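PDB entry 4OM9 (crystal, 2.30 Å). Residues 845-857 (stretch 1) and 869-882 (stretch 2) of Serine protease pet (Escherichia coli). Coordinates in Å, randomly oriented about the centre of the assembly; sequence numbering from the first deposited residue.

Stretch 1 845-857: TSNSAFVMRTNTQ
Stretch 2 (869-882) EGANNLLLVDFIEK

Two segments of Serine protease pet, residues 845-857 and 869-882 of one chain, lie side by side and run in the same direction, burying 946 Å² between them (both sides summed). The register climbs together: CA atoms of Ser 846 and Gly 870 are 4.4 Å apart, Asn 847 and Asn 873 3.9 Å, Phe 850 and Leu 875 5.0 Å, Val 851 and Leu 876 4.7 Å, Met 852 and Val 877 4.5 Å, Arg 853 and Asp 878 4.7 Å, and Asn 855 and Phe 879 4.9 Å. Much of both backbones is extended, with phi/psi of -112/160 at Met 852, -116/159 at Arg 853, -169/154 at Thr 854, -178/159 at Val 877 and 179/171 at Asp 878. Positive phi marks Ala 849 (80/121), Asn 872 (74/-96) and Asn 873 (60/-179).

Backbone hydrogen bonds are few and local. A single bridge pairs Arg 853 with Asp 878: Asp 878 N donates to Met 852 O (2.7 Å, 137°), and Thr 854 N donates to Asp 878 O (3.2 Å, 163°). Both bonds use the main chain of Asp 878, reaching the residues before and after Arg 853, the pattern of a parallel bridge. Elsewhere proximity is not bonding: Phe 850 N lies 3.3 Å from Leu 874 O at a poor angle, and Ser 846 O and Ala 871 O, 2.7 Å apart, are both acceptors.

CA-H...O contacts supplement these bonds, placing polarized CA hydrogens against carbonyls: Asn 873 CA to Asn 847 O (3.2 Å), Val 877 CA to Met 852 O (2.9 Å), Arg 853 CA to Asp 878 O (3.4 Å) and Phe 879 CA to Thr 854 O (3.3 Å). Met 852 O thus receives both the Asp 878 amide and the Val 877 CA-H.

Close backbone fit is tightest to build at Gly 870, whose CA approaches Thr 845 O to 3.2 Å; a CB here would point toward stretch 1 and clash with Thr 845 O and Ser 846 CA.

Side chains pack by van der Waals contact. Leu 874 CB (chi1 -105°) lies 3.5 Å from the backbone Ala 849 N and 4.2 Å from Ser 848 CB; Phe 850 CB (chi1 -95°) lies 4.1 Å from Leu 875 CA (chi1 t). Leu 876 is chi1 m. The CA-to-CB bond of Met 852 points sideways (m, t, t); Val 851 is modelled only to CB. Phe 879 (chi1 m, chi2 -43°) starts sideways but its end comes nearer, so a methyl meets an aromatic carbon: Thr 854 CG2 (chi1 t) to Phe 879 CE1, 3.3 Å. Asn 855 CB (chi1 p) packs on Ile 880 CG1 (chi1 21°) at 3.7 Å. Thr 856 (chi1 m) and Glu 881 (chi1 t) point toward each other's stretches, Thr 856 OG1 lying 3.3 Å from Glu 881 CB.

Within stretch 1, Thr 856 OG1 donates a very short hydrogen bond to Asn 855 O (2.3 Å). Arg 853 (m, t, m) leads its end away to a hydrogen bond elsewhere in the structure.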

ATOM      1  N   THR A 845      -8.764 -28.988 -38.585  1.00104.25           N
ATOM      2  CA  THR A 845     -10.153 -28.702 -38.231  1.00107.72           C
ATOM      3  C   THR A 845     -10.925 -29.969 -37.886  1.00111.36           C
ATOM      4  O   THR A 845     -11.088 -30.863 -38.720  1.00116.46           O
ATOM      5  CB  THR A 845     -10.890 -27.962 -39.358  1.00111.52           C
ATOM      6  OG1 THR A 845     -12.306 -28.073 -39.157  1.00107.12           O
ATOM      7  CG2 THR A 845     -10.525 -28.540 -40.724  1.00114.97           C
ATOM      8  N   SER A 846     -11.406 -30.032 -36.650  1.00121.46           N
ATOM      9  CA  SER A 846     -12.060 -31.233 -36.145  1.00121.10           C
ATOM     10  C   SER A 846     -13.575 -31.197 -36.284  1.00123.51           C
ATOM     11  O   SER A 846     -14.257 -32.111 -35.809  1.00124.39           O
ATOM     12  CB  SER A 846     -11.692 -31.465 -34.675  1.00120.51           C
ATOM     13  OG  SER A 846     -12.414 -32.564 -34.131  1.00120.78           O
ATOM     14  N   ASN A 847     -14.099 -30.155 -36.932  1.00114.69           N
ATOM     15  CA  ASN A 847     -15.537 -30.083 -37.218  1.00117.69           C
ATOM     16  C   ASN A 847     -15.940 -28.974 -38.183  1.00118.16           C
ATOM     17  O   ASN A 847     -15.133 -28.510 -38.998  1.00113.78           O
ATOM     18  CB  ASN A 847     -16.323 -29.919 -35.911  1.00118.54           C
ATOM     19  CG  ASN A 847     -17.644 -30.658 -35.916  1.00124.33           C
ATOM     20  OD1 ASN A 847     -18.665 -30.118 -36.343  1.00125.84           O
ATOM     21  ND2 ASN A 847     -17.633 -31.899 -35.436  1.00121.48           N
ATOM     22  N   SER A 848     -17.192 -28.548 -38.035  1.00154.22           N
ATOM     23  CA  SER A 848     -17.961 -27.876 -39.074  1.00157.21           C
ATOM     24  C   SER A 848     -17.454 -26.517 -39.551  1.00153.21           C
ATOM     25  O   SER A 848     -16.481 -25.977 -39.024  1.00149.43           O
ATOM     26  CB  SER A 848     -19.397 -27.719 -38.575  1.00158.98           C
ATOM     27  OG  SER A 848     -19.436 -27.006 -37.360  1.00151.05           O
ATOM     28  N   ALA A 849     -18.131 -26.017 -40.587  1.00134.71           N
ATOM     29  CA  ALA A 849     -18.120 -24.613 -41.008  1.00134.40           C
ATOM     30  C   ALA A 849     -16.913 -24.170 -41.838  1.00134.03           C
ATOM     31  O   ALA A 849     -15.770 -24.246 -41.387  1.00130.51           O
ATOM     32  CB  ALA A 849     -18.259 -23.717 -39.798  1.00131.88           C
ATOM     33  N   PHE A 850     -17.206 -23.686 -43.047  1.00107.61           N
ATOM     34  CA  PHE A 850     -16.219 -23.133 -43.975  1.00100.64           C
ATOM     35  C   PHE A 850     -16.913 -22.495 -45.182  1.00102.13           C
ATOM     36  O   PHE A 850     -16.640 -22.865 -46.325  1.00109.82           O
ATOM     37  CB  PHE A 850     -15.258 -24.216 -44.454  1.00102.11           C
ATOM     38  CG  PHE A 850     -13.993 -24.305 -43.663  1.00103.56           C
ATOM     39  CD1 PHE A 850     -13.319 -23.165 -43.277  1.00102.19           C
ATOM     40  CD2 PHE A 850     -13.473 -25.539 -43.309  1.00107.64           C
ATOM     41  CE1 PHE A 850     -12.148 -23.256 -42.554  1.00 97.14           C
ATOM     42  CE2 PHE A 850     -12.304 -25.633 -42.586  1.00107.46           C
ATOM     43  CZ  PHE A 850     -11.642 -24.490 -42.205  1.00101.14           C
ATOM     44  N   VAL A 851     -17.814 -21.546 -44.933  1.00 93.22           N
ATOM     45  CA  VAL A 851     -18.630 -20.958 -45.998  1.00 91.99           C
ATOM     46  C   VAL A 851     -17.858 -19.962 -46.857  1.00 93.03           C
ATOM     47  O   VAL A 851     -17.451 -18.904 -46.383  1.00 88.77           O
ATOM     48  CB  VAL A 851     -19.868 -20.249 -45.428  1.00 91.12           C
ATOM     49  N   MET A 852     -17.679 -20.305 -48.130  1.00103.90           N
ATOM     50  CA  MET A 852     -16.897 -19.493 -49.057  1.00 94.46           C
ATOM     51  C   MET A 852     -17.778 -18.864 -50.135  1.00 96.90           C
ATOM     52  O   MET A 852     -18.890 -19.325 -50.384  1.00106.74           O
ATOM     53  CB  MET A 852     -15.798 -20.345 -49.696  1.00 92.63           C
ATOM     54  CG  MET A 852     -15.132 -21.284 -48.704  1.00 93.13           C
ATOM     55  SD  MET A 852     -13.445 -21.721 -49.142  1.00110.47           S
ATOM     56  CE  MET A 852     -12.978 -22.733 -47.739  1.00 99.11           C
ATOM     57  N   ARG A 853     -17.286 -17.811 -50.775  1.00113.17           N
ATOM     58  CA  ARG A 853     -18.091 -17.096 -51.757  1.00119.39           C
ATOM     59  C   ARG A 853     -17.515 -17.170 -53.165  1.00125.01           C
ATOM     60  O   ARG A 853     -16.333 -17.447 -53.350  1.00122.41           O
ATOM     61  CB  ARG A 853     -18.240 -15.627 -51.358  1.00117.06           C
ATOM     62  CG  ARG A 853     -18.761 -15.396 -49.956  1.00110.14           C
ATOM     63  CD  ARG A 853     -18.948 -13.908 -49.694  1.00103.16           C
ATOM     64  NE  ARG A 853     -17.744 -13.138 -50.005  1.00102.90           N
ATOM     65  CZ  ARG A 853     -17.734 -11.832 -50.255  1.00 99.12           C
ATOM     66  NH1 ARG A 853     -18.866 -11.142 -50.240  1.00 95.74           N
ATOM     67  NH2 ARG A 853     -16.593 -11.214 -50.532  1.00 96.28           N
ATOM     68  N   THR A 854     -18.382 -16.926 -54.146  1.00116.16           N
ATOM     69  CA  THR A 854     -18.003 -16.725 -55.543  1.00116.02           C
ATOM     70  C   THR A 854     -19.223 -16.209 -56.294  1.00114.56           C
ATOM     71  O   THR A 854     -20.357 -16.459 -55.881  1.00115.40           O
ATOM     72  CB  THR A 854     -17.495 -18.008 -56.209  1.00118.46           C
ATOM     73  OG1 THR A 854     -17.179 -17.741 -57.581  1.00120.53           O
ATOM     74  CG2 THR A 854     -18.555 -19.094 -56.147  1.00121.68           C
ATOM     75  N   ASN A 855     -19.004 -15.474 -57.379  1.00 93.31           N
ATOM     76  CA  ASN A 855     -20.125 -15.061 -58.220  1.00 93.70           C
ATOM     77  C   ASN A 855     -20.442 -16.132 -59.277  1.00 95.26           C
ATOM     78  O   ASN A 855     -21.601 -16.517 -59.422  1.00 95.92           O
ATOM     79  CB  ASN A 855     -19.861 -13.691 -58.868  1.00 93.19           C
ATOM     80  CG  ASN A 855     -18.617 -13.671 -59.738  1.00 93.54           C
ATOM     81  OD1 ASN A 855     -17.507 -13.452 -59.251  1.00 92.94           O
ATOM     82  ND2 ASN A 855     -18.803 -13.881 -61.043  1.00 94.59           N
ATOM     83  N   THR A 856     -19.417 -16.620 -59.978  1.00103.14           N
ATOM     84  CA  THR A 856     -19.551 -17.737 -60.923  1.00106.86           C
ATOM     85  C   THR A 856     -18.227 -18.104 -61.586  1.00105.90           C
ATOM     86  O   THR A 856     -17.792 -19.260 -61.538  1.00100.76           O
ATOM     87  CB  THR A 856     -20.569 -17.443 -62.056  1.00111.44           C
ATOM     88  OG1 THR A 856     -21.899 -17.468 -61.525  1.00113.34           O
ATOM     89  CG2 THR A 856     -20.463 -18.492 -63.166  1.00110.53           C
ATOM     90  N   GLN A 857     -17.608 -17.121 -62.231  1.00178.74           N
ATOM     91  CA  GLN A 857     -16.421 -17.362 -63.041  1.00181.70           C
ATOM     92  C   GLN A 857     -15.183 -16.838 -62.325  1.00179.82           C
ATOM     93  O   GLN A 857     -14.066 -16.930 -62.835  1.00182.06           O
ATOM     94  CB  GLN A 857     -16.577 -16.706 -64.421  1.00177.26           C
ATOM     95  CG  GLN A 857     -15.807 -17.387 -65.551  1.00173.05           C
ATOM     96  CD  GLN A 857     -16.686 -17.701 -66.758  1.00168.81           C
ATOM     97  OE1 GLN A 857     -17.887 -17.931 -66.621  1.00163.80           O
ATOM     98  NE2 GLN A 857     -16.087 -17.708 -67.946  1.00162.48           N
ATOM     99  N   GLU A 869      -5.577 -32.856 -41.337  1.00117.39           N
ATOM    100  CA  GLU A 869      -6.907 -32.328 -41.044  1.00114.98           C
ATOM    101  C   GLU A 869      -7.639 -33.223 -40.045  1.00115.97           C
ATOM    102  O   GLU A 869      -7.022 -34.087 -39.421  1.00118.21           O
ATOM    103  CB  GLU A 869      -7.719 -32.177 -42.333  1.00113.88           C
ATOM    104  CG  GLU A 869      -7.310 -30.995 -43.208  1.00113.95           C
ATOM    105  CD  GLU A 869      -5.932 -31.150 -43.828  1.00113.60           C
ATOM    106  OE1 GLU A 869      -5.386 -30.146 -44.323  1.00112.39           O
ATOM    107  OE2 GLU A 869      -5.391 -32.273 -43.831  1.00116.86           O
ATOM    108  N   GLY A 870      -8.947 -33.018 -39.893  1.00114.41           N
ATOM    109  CA  GLY A 870      -9.704 -33.698 -38.852  1.00115.01           C
ATOM    110  C   GLY A 870     -10.993 -34.376 -39.282  1.00115.06           C
ATOM    111  O   GLY A 870     -11.281 -34.487 -40.472  1.00115.00           O
ATOM    112  N   ALA A 871     -11.772 -34.829 -38.300  1.00122.29           N
ATOM    113  CA  ALA A 871     -13.001 -35.584 -38.553  1.00124.13           C
ATOM    114  C   ALA A 871     -14.232 -34.678 -38.691  1.00123.03           C
ATOM    115  O   ALA A 871     -14.278 -33.591 -38.114  1.00119.53           O
ATOM    116  CB  ALA A 871     -13.221 -36.608 -37.442  1.00119.61           C
ATOM    117  N   ASN A 872     -15.199 -35.145 -39.486  1.00124.93           N
ATOM    118  CA  ASN A 872     -16.466 -34.457 -39.789  1.00123.08           C
ATOM    119  C   ASN A 872     -16.335 -33.270 -40.747  1.00123.85           C
ATOM    120  O   ASN A 872     -16.347 -33.451 -41.963  1.00128.56           O
ATOM    121  CB  ASN A 872     -17.161 -33.995 -38.504  1.00122.94           C
ATOM    122  CG  ASN A 872     -18.458 -34.735 -38.248  1.00127.94           C
ATOM    123  OD1 ASN A 872     -19.508 -34.367 -38.773  1.00132.71           O
ATOM    124  ND2 ASN A 872     -18.393 -35.785 -37.436  1.00124.34           N
ATOM    125  N   ASN A 873     -16.240 -32.063 -40.192  1.00133.02           N
ATOM    126  CA  ASN A 873     -16.120 -30.820 -40.965  1.00130.57           C
ATOM    127  C   ASN A 873     -17.290 -30.541 -41.909  1.00131.22           C
ATOM    128  O   ASN A 873     -18.251 -31.306 -41.969  1.00136.38           O
ATOM    129  CB  ASN A 873     -14.818 -30.807 -41.770  1.00130.83           C
ATOM    130  CG  ASN A 873     -13.588 -30.903 -40.889  1.00129.70           C
ATOM    131  OD1 ASN A 873     -13.683 -30.859 -39.665  1.00129.92           O
ATOM    132  ND2 ASN A 873     -12.424 -31.027 -41.511  1.00132.24           N
ATOM    133  N   LEU A 874     -17.190 -29.432 -42.641  1.00105.22           N
ATOM    134  CA  LEU A 874     -18.249 -28.986 -43.547  1.00108.25           C
ATOM    135  C   LEU A 874     -17.782 -27.893 -44.504  1.00104.60           C
ATOM    136  O   LEU A 874     -17.906 -26.710 -44.196  1.00 99.99           O
ATOM    137  CB  LEU A 874     -19.453 -28.467 -42.755  1.00103.59           C
ATOM    138  CG  LEU A 874     -20.678 -29.377 -42.696  1.00108.65           C
ATOM    139  CD1 LEU A 874     -21.927 -28.568 -42.376  1.00107.01           C
ATOM    140  CD2 LEU A 874     -20.838 -30.160 -43.998  1.00110.14           C
ATOM    141  N   LEU A 875     -17.264 -28.280 -45.664  1.00135.35           N
ATOM    142  CA  LEU A 875     -16.805 -27.300 -46.644  1.00133.90           C
ATOM    143  C   LEU A 875     -17.943 -26.883 -47.571  1.00129.04           C
ATOM    144  O   LEU A 875     -18.093 -27.421 -48.666  1.00128.95           O
ATOM    145  CB  LEU A 875     -15.632 -27.857 -47.458  1.00136.76           C
ATOM    146  CG  LEU A 875     -14.748 -26.862 -48.219  1.00137.37           C
ATOM    147  CD1 LEU A 875     -13.281 -27.248 -48.099  1.00138.40           C
ATOM    148  CD2 LEU A 875     -15.152 -26.774 -49.683  1.00134.92           C
ATOM    149  N   LEU A 876     -18.568 -25.703 -47.325  1.00132.13           N
ATOM    150  CA  LEU A 876     -19.698 -25.021 -48.116  1.00132.89           C
ATOM    151  C   LEU A 876     -19.526 -23.769 -49.148  1.00136.53           C
ATOM    152  O   LEU A 876     -18.472 -23.677 -49.723  1.00134.73           O
ATOM    153  CB  LEU A 876     -20.790 -24.653 -47.130  1.00128.58           C
ATOM    154  CG  LEU A 876     -21.417 -25.807 -46.376  1.00133.42           C
ATOM    155  CD1 LEU A 876     -21.663 -26.939 -47.338  1.00143.08           C
ATOM    156  CD2 LEU A 876     -20.559 -26.281 -45.222  1.00140.60           C
ATOM    157  N   VAL A 877     -20.535 -22.859 -49.381  1.00116.78           N
ATOM    158  CA  VAL A 877     -20.525 -21.751 -50.456  1.00113.56           C
ATOM    159  C   VAL A 877     -21.669 -20.661 -50.713  1.00108.78           C
ATOM    160  O   VAL A 877     -22.794 -20.966 -50.406  1.00112.79           O
ATOM    161  CB  VAL A 877     -20.602 -22.393 -51.848  1.00121.45           C
ATOM    162  CG1 VAL A 877     -19.353 -23.168 -52.224  1.00120.54           C
ATOM    163  CG2 VAL A 877     -21.882 -23.204 -51.981  1.00121.80           C
ATOM    164  N   ASP A 878     -21.424 -19.484 -51.368  1.00 89.74           N
ATOM    165  CA  ASP A 878     -22.511 -18.609 -52.012  1.00 92.29           C
ATOM    166  C   ASP A 878     -22.350 -17.201 -52.800  1.00 94.45           C
ATOM    167  O   ASP A 878     -21.301 -16.596 -52.788  1.00 91.38           O
ATOM    168  CB  ASP A 878     -23.780 -18.572 -51.185  1.00 96.17           C
ATOM    169  CG  ASP A 878     -24.957 -19.252 -51.893  1.00 92.95           C
ATOM    170  OD1 ASP A 878     -25.041 -20.494 -51.886  1.00 92.90           O
ATOM    171  OD2 ASP A 878     -25.807 -18.543 -52.456  1.00 94.07           O
ATOM    172  N   PHE A 879     -23.429 -16.702 -53.451  1.00111.70           N
ATOM    173  CA  PHE A 879     -23.475 -16.099 -54.827  1.00112.01           C
ATOM    174  C   PHE A 879     -24.059 -14.698 -55.230  1.00111.48           C
ATOM    175  O   PHE A 879     -24.300 -13.867 -54.384  1.00103.08           O
ATOM    176  CB  PHE A 879     -24.209 -17.082 -55.743  1.00115.64           C
ATOM    177  CG  PHE A 879     -23.610 -18.454 -55.791  1.00118.13           C
ATOM    178  CD1 PHE A 879     -22.248 -18.629 -55.876  1.00117.27           C
ATOM    179  CD2 PHE A 879     -24.422 -19.564 -55.764  1.00120.95           C
ATOM    180  CE1 PHE A 879     -21.712 -19.887 -55.920  1.00118.62           C
ATOM    181  CE2 PHE A 879     -23.892 -20.821 -55.817  1.00120.45           C
ATOM    182  CZ  PHE A 879     -22.537 -20.983 -55.896  1.00119.95           C
ATOM    183  N   ILE A 880     -24.280 -14.480 -56.553  1.00133.70           N
ATOM    184  CA  ILE A 880     -24.937 -13.301 -57.109  1.00133.14           C
ATOM    185  C   ILE A 880     -25.261 -13.487 -58.595  1.00134.29           C
ATOM    186  O   ILE A 880     -25.422 -12.506 -59.317  1.00136.55           O
ATOM    187  CB  ILE A 880     -24.084 -12.015 -56.942  1.00127.45           C
ATOM    188  CG1 ILE A 880     -22.608 -12.356 -56.721  1.00127.86           C
ATOM    189  CG2 ILE A 880     -24.617 -11.158 -55.801  1.00118.45           C
ATOM    190  CD1 ILE A 880     -21.746 -11.158 -56.395  1.00120.87           C
ATOM    191  N   GLU A 881     -25.351 -14.737 -59.051  1.00122.42           N
ATOM    192  CA  GLU A 881     -25.762 -15.020 -60.430  1.00128.15           C
ATOM    193  C   GLU A 881     -27.032 -15.869 -60.457  1.00133.14           C
ATOM    194  O   GLU A 881     -27.078 -16.963 -59.886  1.00131.65           O
ATOM    195  CB  GLU A 881     -24.653 -15.729 -61.220  1.00127.61           C
ATOM    196  CG  GLU A 881     -24.884 -15.741 -62.743  1.00127.24           C
ATOM    197  CD  GLU A 881     -24.683 -17.119 -63.390  1.00120.79           C
ATOM    198  OE1 GLU A 881     -23.943 -17.198 -64.394  1.00110.77           O
ATOM    199  OE2 GLU A 881     -25.280 -18.111 -62.917  1.00122.06           O
ATOM    200  N   LYS A 882     -28.052 -15.362 -61.141  1.00128.41           N
ATOM    201  CA  LYS A 882     -29.374 -15.981 -61.140  1.00128.10           C
ATOM    202  C   LYS A 882     -29.472 -17.163 -62.109  1.00129.28           C
ATOM    203  O   LYS A 882     -30.152 -17.086 -63.137  1.00125.14           O
ATOM    204  CB  LYS A 882     -30.441 -14.933 -61.480  1.00127.04           C
ATOM    205  CG  LYS A 882     -30.352 -13.642 -60.651  1.00120.75           C
ATOM    206  CD  LYS A 882     -30.602 -13.888 -59.167  1.00115.69           C
ATOM    207  CE  LYS A 882     -30.489 -12.591 -58.370  1.00104.35           C
ATOM    208  NZ  LYS A 882     -30.730 -12.779 -56.909  1.00104.44           N
TER